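Local atomic coordinates of disulfide oxidoreductase (Xylella fastidiosa, PDB entry 2REM), a protein that probably catalyses thiol-disulfide exchange in the periplasm, as other thioredoxin-fold oxidoreductases of the DsbA subfamily do. Residues A81-V86 with G134-K139; V63-G68 with V154-I159; D72-A77 with G102-Q107; V12-G17 with T158-G163. One frame throughout, in Å; residues are numbered along the deposited sequence.

Interaction 1 of 4, residues A81-V86 with G134-K139; sequences ADVLGV and GPEVEK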
loop_
_atom_site.group_PDB
_atom_site.type_symbol
_atom_site.label_atom_id
_atom_site.label_comp_id
_atom_site.label_asym_id
_atom_site.label_seq_id
_atom_site.Cartn_x
_atom_site.Cartn_y
_atom_site.Cartn_z
ATOM N N ALA A 81 -11.443 4.038 -4.461
ATOM C CA ALA A 81 -10.796 5.204 -5.081
ATOM C C ALA A 81 -9.974 4.776 -6.275
ATOM O O ALA A 81 -9.981 5.423 -7.314
ATOM C CB ALA A 81 -9.902 5.897 -4.080
ATOM N N ASP A 82 -9.249 3.680 -6.110
ATOM C CA ASP A 82 -8.397 3.180 -7.181
ATOM C C ASP A 82 -9.196 2.691 -8.367
ATOM O O ASP A 82 -8.877 3.021 -9.502
ATOM C CB ASP A 82 -7.438 2.085 -6.692
ATOM C CG ASP A 82 -6.295 1.856 -7.659
ATOM O OD1 ASP A 82 -5.852 2.824 -8.308
ATOM O OD2 ASP A 82 -5.829 0.727 -7.776
ATOM N N VAL A 83 -10.226 1.901 -8.099
ATOM C CA VAL A 83 -11.167 1.482 -9.138
ATOM C C VAL A 83 -11.717 2.689 -9.875
ATOM O O VAL A 83 -11.872 2.656 -11.085
ATOM C CB VAL A 83 -12.341 0.643 -8.545
ATOM C CG1 VAL A 83 -13.530 0.563 -9.531
ATOM C CG2 VAL A 83 -11.855 -0.770 -8.138
ATOM N N LEU A 84 -11.974 3.758 -9.136
ATOM C CA LEU A 84 -12.586 4.963 -9.698
ATOM C C LEU A 84 -11.554 5.921 -10.325
ATOM O O LEU A 84 -11.916 6.905 -10.919
ATOM C CB LEU A 84 -13.434 5.668 -8.622
ATOM C CG LEU A 84 -14.665 4.874 -8.154
ATOM C CD1 LEU A 84 -15.318 5.414 -6.899
ATOM C CD2 LEU A 84 -15.679 4.694 -9.287
ATOM N N GLY A 85 -10.273 5.584 -10.207
ATOM C CA GLY A 85 -9.196 6.357 -10.811
ATOM C C GLY A 85 -8.877 7.646 -10.075
ATOM O O GLY A 85 -8.353 8.589 -10.664
ATOM N N VAL A 86 -9.210 7.706 -8.798
ATOM C CA VAL A 86 -8.966 8.907 -8.012
ATOM C C VAL A 86 -8.082 8.645 -6.789
ATOM O O VAL A 86 -7.905 9.521 -5.946
ATOM C CB VAL A 86 -10.290 9.628 -7.578
ATOM C CG1 VAL A 86 -11.121 10.051 -8.806
ATOM C CG2 VAL A 86 -11.095 8.771 -6.596
ATOM N N GLY A 134 -19.139 -2.750 -3.932
ATOM C CA GLY A 134 -19.282 -3.581 -5.128
ATOM C C GLY A 134 -18.309 -4.726 -5.248
ATOM O O GLY A 134 -17.370 -4.838 -4.464
ATOM N N PRO A 135 -18.552 -5.611 -6.227
ATOM C CA PRO A 135 -17.753 -6.813 -6.432
ATOM C C PRO A 135 -16.284 -6.586 -6.794
ATOM O O PRO A 135 -15.432 -7.371 -6.362
ATOM C CB PRO A 135 -18.508 -7.557 -7.547
ATOM C CG PRO A 135 -19.272 -6.544 -8.227
ATOM C CD PRO A 135 -19.675 -5.539 -7.180
ATOM N N GLU A 136 -15.966 -5.527 -7.546
ATOM C CA GLU A 136 -14.565 -5.310 -7.928
ATOM C C GLU A 136 -13.754 -4.975 -6.697
ATOM O O GLU A 136 -12.677 -5.525 -6.471
ATOM C CB GLU A 136 -14.405 -4.208 -8.986
ATOM C CG GLU A 136 -12.942 -4.011 -9.453
ATOM C CD GLU A 136 -12.256 -5.311 -9.887
ATOM O OE1 GLU A 136 -12.936 -6.235 -10.397
ATOM O OE2 GLU A 136 -11.021 -5.400 -9.724
ATOM N N VAL A 137 -14.290 -4.072 -5.888
ATOM C CA VAL A 137 -13.638 -3.706 -4.644
ATOM C C VAL A 137 -13.514 -4.887 -3.681
ATOM O O VAL A 137 -12.461 -5.083 -3.069
ATOM C CB VAL A 137 -14.343 -2.502 -4.005
ATOM C CG1 VAL A 137 -13.973 -2.375 -2.508
ATOM C CG2 VAL A 137 -13.945 -1.261 -4.785
ATOM N N GLU A 138 -14.577 -5.680 -3.567
ATOM C CA GLU A 138 -14.553 -6.827 -2.666
ATOM C C GLU A 138 -13.472 -7.810 -3.132
ATOM O O GLU A 138 -12.690 -8.321 -2.317
ATOM C CB GLU A 138 -15.926 -7.495 -2.622
ATOM C CG GLU A 138 -15.969 -8.822 -1.898
ATOM C CD GLU A 138 -15.763 -8.720 -0.375
ATOM O OE1 GLU A 138 -15.829 -7.596 0.172
ATOM O OE2 GLU A 138 -15.554 -9.790 0.269
ATOM N N LYS A 139 -13.418 -8.045 -4.445
ATOM C CA LYS A 139 -12.328 -8.845 -5.022
ATOM C C LYS A 139 -10.928 -8.339 -4.647
ATOM O O LYS A 139 -10.090 -9.106 -4.153
ATOM C CB LYS A 139 -12.484 -8.965 -6.536
ATOM C CG LYS A 139 -11.397 -9.773 -7.183
ATOM C CD LYS A 139 -11.564 -9.772 -8.677
ATOM C CE LYS A 139 -10.380 -10.476 -9.321
ATOM N NZ LYS A 139 -10.704 -10.699 -10.737
#
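Apolar packing between two helix ends, with V83 resting against E136 and V137, joins the last turn of helix 71-83 to the first turn of helix 135-151. A single methyl carries it: V83 CG2 lies 3.7 Å from E136 CG and 4.0 Å from V137 CG2. On both valines CG2 is the branch turned opposite the carbonyl carbon, and these two branches face each other. E136 contributes its aliphatic part: chi1 (-177°) brings CG to the methyl, and the bend at chi2 (51°) takes the carboxylate aside, where OE2 forms a salt bridge with R140 NE one helical turn on. Helix 71-83 belongs to the helical part that DsbA proteins insert into the thioredoxin fold; helix 135-151 starts beside it and runs on to pack against the sheet. Helix 71-83 stops just beyond the contact in a Schellman motif: G85, with positive phi, follows the last turn, and the bonds V86 N to A81 O (2.8 Å) and G85 N to D82 O (3.0 Å) close it. G134 takes the N-cap position of the partner helix. T131 of helix 125-132 touches both V83 and V137, adding a third helix to the cluster.

Interaction 2 of 4, residues V63-G68 with V154-I159; sequences VPAVFG and VGTPTI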
loop_
_atom_site.group_PDB
_atom_site.type_symbol
_atom_site.label_atom_id
_atom_site.label_comp_id
_atom_site.label_asym_id
_atom_site.label_seq_id
_atom_site.Cartn_x
_atom_site.Cartn_y
_atom_site.Cartn_z
ATOM N N VAL A 63 -0.756 -1.576 -1.527
ATOM C CA VAL A 63 -1.715 -2.576 -1.105
ATOM C C VAL A 63 -2.211 -2.143 0.271
ATOM O O VAL A 63 -1.433 -2.038 1.238
ATOM C CB VAL A 63 -1.122 -4.027 -1.071
ATOM C CG1 VAL A 63 -2.128 -5.059 -0.457
ATOM C CG2 VAL A 63 -0.701 -4.465 -2.471
ATOM N N PRO A 64 -3.524 -1.895 0.371
ATOM C CA PRO A 64 -3.998 -1.439 1.655
ATOM C C PRO A 64 -3.986 -2.598 2.649
ATOM O O PRO A 64 -4.200 -3.763 2.260
ATOM C CB PRO A 64 -5.419 -0.946 1.348
ATOM C CG PRO A 64 -5.865 -1.733 0.187
ATOM C CD PRO A 64 -4.603 -2.056 -0.625
ATOM N N ALA A 65 -3.680 -2.275 3.900
ATOM C CA ALA A 65 -3.705 -3.202 5.004
ATOM C C ALA A 65 -5.140 -3.517 5.423
ATOM O O ALA A 65 -5.898 -2.638 5.909
ATOM C CB ALA A 65 -2.888 -2.644 6.207
ATOM N N VAL A 66 -5.487 -4.786 5.244
ATOM C CA VAL A 66 -6.774 -5.308 5.662
ATOM C C VAL A 66 -6.517 -6.024 6.962
ATOM O O VAL A 66 -6.290 -7.248 6.994
ATOM C CB VAL A 66 -7.413 -6.216 4.594
ATOM C CG1 VAL A 66 -8.727 -6.772 5.107
ATOM C CG2 VAL A 66 -7.652 -5.394 3.310
ATOM N N PHE A 67 -6.502 -5.235 8.037
ATOM C CA PHE A 67 -6.034 -5.723 9.327
ATOM C C PHE A 67 -7.217 -5.866 10.289
ATOM O O PHE A 67 -7.036 -6.194 11.456
ATOM C CB PHE A 67 -4.993 -4.754 9.918
ATOM C CG PHE A 67 -3.613 -4.828 9.287
ATOM C CD1 PHE A 67 -3.264 -5.833 8.384
ATOM C CD2 PHE A 67 -2.647 -3.899 9.655
ATOM C CE1 PHE A 67 -1.982 -5.887 7.843
ATOM C CE2 PHE A 67 -1.373 -3.945 9.136
ATOM C CZ PHE A 67 -1.035 -4.945 8.209
ATOM N N GLY A 68 -8.431 -5.628 9.792
ATOM C CA GLY A 68 -9.607 -5.734 10.626
ATOM C C GLY A 68 -9.928 -4.383 11.234
ATOM O O GLY A 68 -9.212 -3.406 11.004
ATOM N N VAL A 154 4.055 -7.067 10.330
ATOM C CA VAL A 154 3.780 -6.562 11.663
ATOM C C VAL A 154 3.751 -5.040 11.459
ATOM O O VAL A 154 4.805 -4.371 11.393
ATOM C CB VAL A 154 4.871 -7.004 12.672
ATOM C CG1 VAL A 154 4.774 -6.245 13.990
ATOM C CG2 VAL A 154 4.762 -8.485 12.938
ATOM N N GLY A 155 2.549 -4.510 11.303
ATOM C CA GLY A 155 2.375 -3.079 11.205
ATOM C C GLY A 155 2.667 -2.544 9.821
ATOM O O GLY A 155 2.987 -3.294 8.875
ATOM N N THR A 156 2.551 -1.227 9.708
ATOM C CA THR A 156 2.662 -0.541 8.448
ATOM C C THR A 156 3.452 0.742 8.720
ATOM O O THR A 156 3.501 1.201 9.854
ATOM C CB THR A 156 1.245 -0.160 7.923
ATOM O OG1 THR A 156 0.550 0.566 8.950
ATOM C CG2 THR A 156 0.447 -1.402 7.540
ATOM N N PRO A 157 4.094 1.315 7.688
ATOM C CA PRO A 157 4.175 0.744 6.347
ATOM C C PRO A 157 5.071 -0.485 6.300
ATOM O O PRO A 157 6.040 -0.589 7.052
ATOM C CB PRO A 157 4.840 1.862 5.539
ATOM C CG PRO A 157 5.659 2.611 6.545
ATOM C CD PRO A 157 4.768 2.625 7.760
ATOM N N THR A 158 4.759 -1.389 5.397
ATOM C CA THR A 158 5.610 -2.547 5.174
ATOM C C THR A 158 5.885 -2.655 3.690
ATOM O O THR A 158 4.961 -2.694 2.870
ATOM C CB THR A 158 4.947 -3.829 5.689
ATOM O OG1 THR A 158 4.909 -3.778 7.115
ATOM C CG2 THR A 158 5.738 -5.067 5.276
ATOM N N ILE A 159 7.163 -2.694 3.363
ATOM C CA ILE A 159 7.607 -2.869 1.993
ATOM C C ILE A 159 7.904 -4.350 1.735
ATOM O O ILE A 159 8.572 -5.015 2.556
ATOM C CB ILE A 159 8.859 -2.026 1.688
ATOM C CG1 ILE A 159 8.575 -0.527 1.922
ATOM C CG2 ILE A 159 9.356 -2.340 0.254
ATOM C CD1 ILE A 159 7.469 0.050 1.020
#
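The methyl of T156 meets two residues at once: CG2 is 3.5 Å from F67 CE2 and 3.8 Å from A65 CB. F67 and T156 reach toward each other from opposite directions, and the methyl comes up obliquely to the phenyl ring. Near the ring plane, at its edge, lies the backbone of G155, with F67 CE2 4.3 Å from G155 C. A65 serves twice, since its CB also sits over the centre of the F67 ring, 3.4 Å above the plane. T156 carries OG1 between its backbone N and carbonyl carbon (chi1 53°), which turns CG2 to the side where A65 and F67 wait. The peptide bond that follows T156 is cis, and P157 is thus the cis-proline found beside the CxxC motif in thioredoxin-fold enzymes; accordingly T156 also touches C37, predicted to be redox-active. One shell further out, the loop is braced by T158, whose OG1 donates to G155 O at 2.7 Å, tilted 31° from the carbonyl plane. W71 meets the F67 ring with planes about 60° apart and touches A65 and T156 as well. Backbone bonds A65 to F33 and T158 to I32 tie both segments to strand 27-33, between 58-64 and 158-161.

Interaction 3 of 4, residues D72-A77 with G102-Q107; sequences DPFARA and GSVPIQ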
loop_
_atom_site.group_PDB
_atom_site.type_symbol
_atom_site.label_atom_id
_atom_site.label_comp_id
_atom_site.label_asym_id
_atom_site.label_seq_id
_atom_site.Cartn_x
_atom_site.Cartn_y
_atom_site.Cartn_z
ATOM N N ASP A 72 -10.208 -1.652 7.864
ATOM C CA ASP A 72 -10.899 -2.257 6.716
ATOM C C ASP A 72 -11.702 -1.272 5.878
ATOM O O ASP A 72 -11.573 -1.299 4.663
ATOM C CB ASP A 72 -11.742 -3.465 7.133
ATOM C CG ASP A 72 -10.897 -4.656 7.500
ATOM O OD1 ASP A 72 -9.655 -4.557 7.496
ATOM O OD2 ASP A 72 -11.485 -5.710 7.784
ATOM N N PRO A 73 -12.520 -0.395 6.510
ATOM C CA PRO A 73 -13.182 0.641 5.728
ATOM C C PRO A 73 -12.212 1.463 4.895
ATOM O O PRO A 73 -12.510 1.809 3.736
ATOM C CB PRO A 73 -13.848 1.524 6.798
ATOM C CG PRO A 73 -14.116 0.618 7.915
ATOM C CD PRO A 73 -12.934 -0.338 7.934
ATOM N N PHE A 74 -11.037 1.757 5.460
ATOM C CA PHE A 74 -10.071 2.556 4.725
ATOM C C PHE A 74 -9.342 1.786 3.653
ATOM O O PHE A 74 -8.911 2.363 2.644
ATOM C CB PHE A 74 -9.107 3.242 5.685
ATOM C CG PHE A 74 -9.744 4.349 6.406
ATOM C CD1 PHE A 74 -9.941 5.567 5.758
ATOM C CD2 PHE A 74 -10.230 4.175 7.702
ATOM C CE1 PHE A 74 -10.571 6.636 6.406
ATOM C CE2 PHE A 74 -10.861 5.240 8.353
ATOM C CZ PHE A 74 -11.029 6.477 7.676
ATOM N N ALA A 75 -9.203 0.478 3.866
ATOM C CA ALA A 75 -8.687 -0.369 2.800
ATOM C C ALA A 75 -9.676 -0.320 1.645
ATOM O O ALA A 75 -9.305 -0.212 0.486
ATOM C CB ALA A 75 -8.545 -1.802 3.274
ATOM N N ARG A 76 -10.953 -0.473 1.977
ATOM C CA ARG A 76 -11.989 -0.468 0.979
ATOM C C ARG A 76 -12.098 0.909 0.297
ATOM O O ARG A 76 -12.314 0.982 -0.916
ATOM C CB ARG A 76 -13.307 -0.936 1.621
ATOM C CG ARG A 76 -14.226 -1.636 0.685
ATOM C CD ARG A 76 -15.435 -2.190 1.451
ATOM N NE ARG A 76 -15.117 -3.387 2.219
ATOM C CZ ARG A 76 -15.046 -4.625 1.738
ATOM N NH1 ARG A 76 -14.770 -5.617 2.583
ATOM N NH2 ARG A 76 -15.262 -4.887 0.425
ATOM N N ALA A 77 -11.932 1.982 1.075
ATOM C CA ALA A 77 -11.880 3.337 0.544
ATOM C C ALA A 77 -10.788 3.439 -0.523
ATOM O O ALA A 77 -11.031 3.901 -1.616
ATOM C CB ALA A 77 -11.608 4.347 1.638
ATOM N N GLY A 102 -8.524 16.264 10.498
ATOM C CA GLY A 102 -9.599 15.569 11.187
ATOM C C GLY A 102 -10.930 15.705 10.464
ATOM O O GLY A 102 -11.974 15.742 11.089
ATOM N N SER A 103 -10.899 15.784 9.137
ATOM C CA SER A 103 -12.120 15.938 8.357
ATOM C C SER A 103 -12.709 14.598 7.935
ATOM O O SER A 103 -13.834 14.518 7.446
ATOM C CB SER A 103 -11.860 16.818 7.124
ATOM O OG SER A 103 -10.846 16.221 6.348
ATOM N N VAL A 104 -11.940 13.529 8.104
ATOM C CA VAL A 104 -12.472 12.194 7.888
ATOM C C VAL A 104 -12.119 11.448 9.185
ATOM O O VAL A 104 -10.951 11.405 9.570
ATOM C CB VAL A 104 -11.841 11.503 6.629
ATOM C CG1 VAL A 104 -12.226 10.008 6.542
ATOM C CG2 VAL A 104 -12.272 12.211 5.332
ATOM N N PRO A 105 -13.128 10.874 9.861
ATOM C CA PRO A 105 -12.880 10.181 11.130
ATOM C C PRO A 105 -12.278 8.784 10.923
ATOM O O PRO A 105 -12.487 8.156 9.888
ATOM C CB PRO A 105 -14.275 10.078 11.744
ATOM C CG PRO A 105 -15.200 9.969 10.539
ATOM C CD PRO A 105 -14.549 10.838 9.467
ATOM N N ILE A 106 -11.506 8.308 11.883
ATOM C CA ILE A 106 -11.030 6.928 11.827
ATOM C C ILE A 106 -12.156 6.014 12.341
ATOM O O ILE A 106 -12.585 5.079 11.653
ATOM C CB ILE A 106 -9.707 6.747 12.593
ATOM C CG1 ILE A 106 -8.556 7.374 11.795
ATOM C CG2 ILE A 106 -9.403 5.257 12.829
ATOM C CD1 ILE A 106 -7.271 7.561 12.580
ATOM N N GLN A 107 -12.676 6.336 13.521
ATOM C CA GLN A 107 -13.691 5.509 14.149
ATOM C C GLN A 107 -15.019 5.650 13.437
ATOM O O GLN A 107 -15.439 6.757 13.112
ATOM C CB GLN A 107 -13.833 5.848 15.638
ATOM C CG GLN A 107 -12.526 5.691 16.425
ATOM C CD GLN A 107 -11.971 4.267 16.422
ATOM O OE1 GLN A 107 -10.764 4.056 16.257
ATOM N NE2 GLN A 107 -12.848 3.286 16.617
#
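Edge contacts of one aromatic ring, F74, against V104, P105 and I106 make up most of this interaction, and they fall into an apolar and a polar group. The apolar one is the pair F74 CE1 and V104 CG1, 3.8 Å apart; the methyl lies in the plane of the ring, at its rim, and the two side chains point in opposite directions with their tips offset. In the polar group the same rim faces two backbone carbonyls. F74 CZ comes within 3.1 Å of P105 O, and F74 CE2 is 3.7 Å from I106 O, both oxygens again close to the ring plane. C-H bonds at a phenyl edge carry slight positive charge, which is consistent with an attractive, though weak, electrostatic term. This may partly compensate P105 O, which the contact buries and which has no hydrogen-bond partner in the model. The torsion that aims the ring is chi1 of F74 (-73°): it sets CG opposite the carbonyl carbon and sends the phenyl outward from helix 71-83 into the concave side of the loop. That loop, 102-107, links helix 87-101 to helix 111-119 in the helical part characteristic of DsbA. I98 of helix 87-101 touches both F74 and I106; V104 packs on A97 of that helix and on F117 of helix 111-119, and F74 also reaches T36, next to the CxxC motif.

Interaction 4 of 4, residues V12-G17 with T158-G163; sequences VEIPDG and TIVVNG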
loop_
_atom_site.group_PDB
_atom_site.type_symbol
_atom_site.label_atom_id
_atom_site.label_comp_id
_atom_site.label_asym_id
_atom_site.label_seq_id
_atom_site.Cartn_x
_atom_site.Cartn_y
_atom_site.Cartn_z
ATOM N N VAL A 12 13.006 -9.979 6.061
ATOM C CA VAL A 12 12.807 -11.404 6.243
ATOM C C VAL A 12 12.267 -11.970 4.935
ATOM O O VAL A 12 11.747 -11.245 4.086
ATOM C CB VAL A 12 11.861 -11.721 7.436
ATOM C CG1 VAL A 12 12.523 -11.379 8.798
ATOM C CG2 VAL A 12 10.542 -10.965 7.278
ATOM N N GLU A 13 12.400 -13.270 4.779
ATOM C CA GLU A 13 11.940 -13.922 3.592
ATOM C C GLU A 13 10.599 -14.540 3.895
ATOM O O GLU A 13 10.431 -15.240 4.894
ATOM C CB GLU A 13 12.925 -15.003 3.111
ATOM C CG GLU A 13 12.529 -15.458 1.677
ATOM C CD GLU A 13 13.499 -16.424 1.025
ATOM O OE1 GLU A 13 13.094 -17.024 -0.008
ATOM O OE2 GLU A 13 14.638 -16.568 1.530
ATOM N N ILE A 14 9.660 -14.282 2.994
ATOM C CA ILE A 14 8.312 -14.820 3.073
ATOM C C ILE A 14 8.299 -16.223 2.457
ATOM O O ILE A 14 8.575 -16.371 1.267
ATOM C CB ILE A 14 7.349 -13.881 2.324
ATOM C CG1 ILE A 14 7.357 -12.505 2.990
ATOM C CG2 ILE A 14 5.939 -14.495 2.203
ATOM C CD1 ILE A 14 7.012 -11.356 2.033
ATOM N N PRO A 15 7.981 -17.252 3.272
ATOM C CA PRO A 15 7.992 -18.623 2.786
ATOM C C PRO A 15 6.941 -18.759 1.701
ATOM O O PRO A 15 5.831 -18.248 1.858
ATOM C CB PRO A 15 7.608 -19.454 4.015
ATOM C CG PRO A 15 6.950 -18.514 4.939
ATOM C CD PRO A 15 7.571 -17.170 4.681
ATOM N N ASP A 16 7.327 -19.393 0.595
ATOM C CA ASP A 16 6.425 -19.649 -0.523
ATOM C C ASP A 16 5.856 -18.326 -1.037
ATOM O O ASP A 16 4.754 -18.283 -1.529
ATOM C CB ASP A 16 5.279 -20.578 -0.093
ATOM C CG ASP A 16 5.743 -21.994 0.217
ATOM O OD1 ASP A 16 6.747 -22.470 -0.375
ATOM O OD2 ASP A 16 5.086 -22.653 1.058
ATOM N N GLY A 17 6.618 -17.245 -0.900
ATOM C CA GLY A 17 6.116 -15.912 -1.221
ATOM C C GLY A 17 5.792 -15.788 -2.695
ATOM O O GLY A 17 6.510 -16.310 -3.541
ATOM N N THR A 158 4.759 -1.389 5.397
ATOM C CA THR A 158 5.610 -2.547 5.174
ATOM C C THR A 158 5.885 -2.655 3.690
ATOM O O THR A 158 4.961 -2.694 2.870
ATOM C CB THR A 158 4.947 -3.829 5.689
ATOM O OG1 THR A 158 4.909 -3.778 7.115
ATOM C CG2 THR A 158 5.738 -5.067 5.276
ATOM N N ILE A 159 7.163 -2.694 3.363
ATOM C CA ILE A 159 7.607 -2.869 1.993
ATOM C C ILE A 159 7.904 -4.350 1.735
ATOM O O ILE A 159 8.572 -5.015 2.556
ATOM C CB ILE A 159 8.859 -2.026 1.688
ATOM C CG1 ILE A 159 8.575 -0.527 1.922
ATOM C CG2 ILE A 159 9.356 -2.340 0.254
ATOM C CD1 ILE A 159 7.469 0.050 1.020
ATOM N N VAL A 160 7.376 -4.856 0.613
ATOM C CA VAL A 160 7.570 -6.231 0.198
ATOM C C VAL A 160 8.089 -6.246 -1.237
ATOM O O VAL A 160 7.457 -5.680 -2.147
ATOM C CB VAL A 160 6.271 -7.062 0.269
ATOM C CG1 VAL A 160 6.558 -8.564 -0.008
ATOM C CG2 VAL A 160 5.538 -6.878 1.604
ATOM N N VAL A 161 9.227 -6.901 -1.436
ATOM C CA VAL A 161 9.821 -7.020 -2.769
ATOM C C VAL A 161 9.524 -8.386 -3.349
ATOM O O VAL A 161 9.861 -9.416 -2.748
ATOM C CB VAL A 161 11.345 -6.759 -2.761
ATOM C CG1 VAL A 161 11.910 -6.803 -4.181
ATOM C CG2 VAL A 161 11.644 -5.372 -2.129
ATOM N N ASN A 162 8.876 -8.376 -4.510
ATOM C CA ASN A 162 8.557 -9.601 -5.261
ATOM C C ASN A 162 7.780 -10.636 -4.460
ATOM O O ASN A 162 7.829 -11.834 -4.766
ATOM C CB ASN A 162 9.839 -10.210 -5.861
ATOM C CG ASN A 162 10.259 -9.520 -7.137
ATOM O OD1 ASN A 162 9.531 -8.671 -7.663
ATOM N ND2 ASN A 162 11.440 -9.860 -7.638
ATOM N N GLY A 163 7.067 -10.161 -3.439
ATOM C CA GLY A 163 6.279 -11.043 -2.566
ATOM C C GLY A 163 7.156 -11.959 -1.724
ATOM O O GLY A 163 6.666 -12.873 -1.068
#
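The flat group here is the carbonyl of G163, and I14 and G17 flank it on opposite sides of its plane. I14 CD1 lies over one face, 3.5 Å from G163 O, with I14 CB on the same side but off to the flank, 3.6 Å from that oxygen. On the other side, displaced from the plane, comes the alpha carbon of G17: G17 CA and G163 O are 3.1 Å apart, a CA-H...O contact with an angle of 129° at the hydrogen. The tip of I14 does a second job, since CD1 also presses on V160 CG1 at 3.5 Å, closer than two methyls normally sit; the side chains meet nearly perpendicular. V160 holds out that branch anti to its backbone N (chi1 -173°). I14 and G17 are the ends of a type II beta turn, closed by a weak bond from G17 N to I14 O, so both flanks of the carbonyl come from one turn. G163 belongs to the turn of the antiparallel hairpin 158-161/165-167 of the thioredoxin-fold sheet; strand 165-167 lies between strand 158-161 and the edge strand 11-13. V151 of helix 135-151 touches I14 and V160. With no conventional hydrogen bond between the segments, the join rests on methyl packing and one bent C-H...O contact, while the missing side chain of G17 is what lets the carbonyl come so near.

How the interactions relate
The four contacts run from the helical part of the molecule to the far edge of its sheet. Interactions 1 and 3 share helix 71-83 and meet directly: R76 NH2 forms a 2.8 Å salt bridge with E138 OE1, and R76 CG packs on V137 CG1. Interaction 3 also touches interaction 2, where P64 CB lies 3.6 Å from A75 CA. Interactions 2 and 4 use the same strand, 158-161, sharing T158 and I159, with centres about 13 Å apart. Interaction 2 lies nearest the centre of the chain and borders the CxxC motif through T156 and C37. Interactions 3 and 4, about 27 Å apart between centres, lie on opposite sides of the chain's centre.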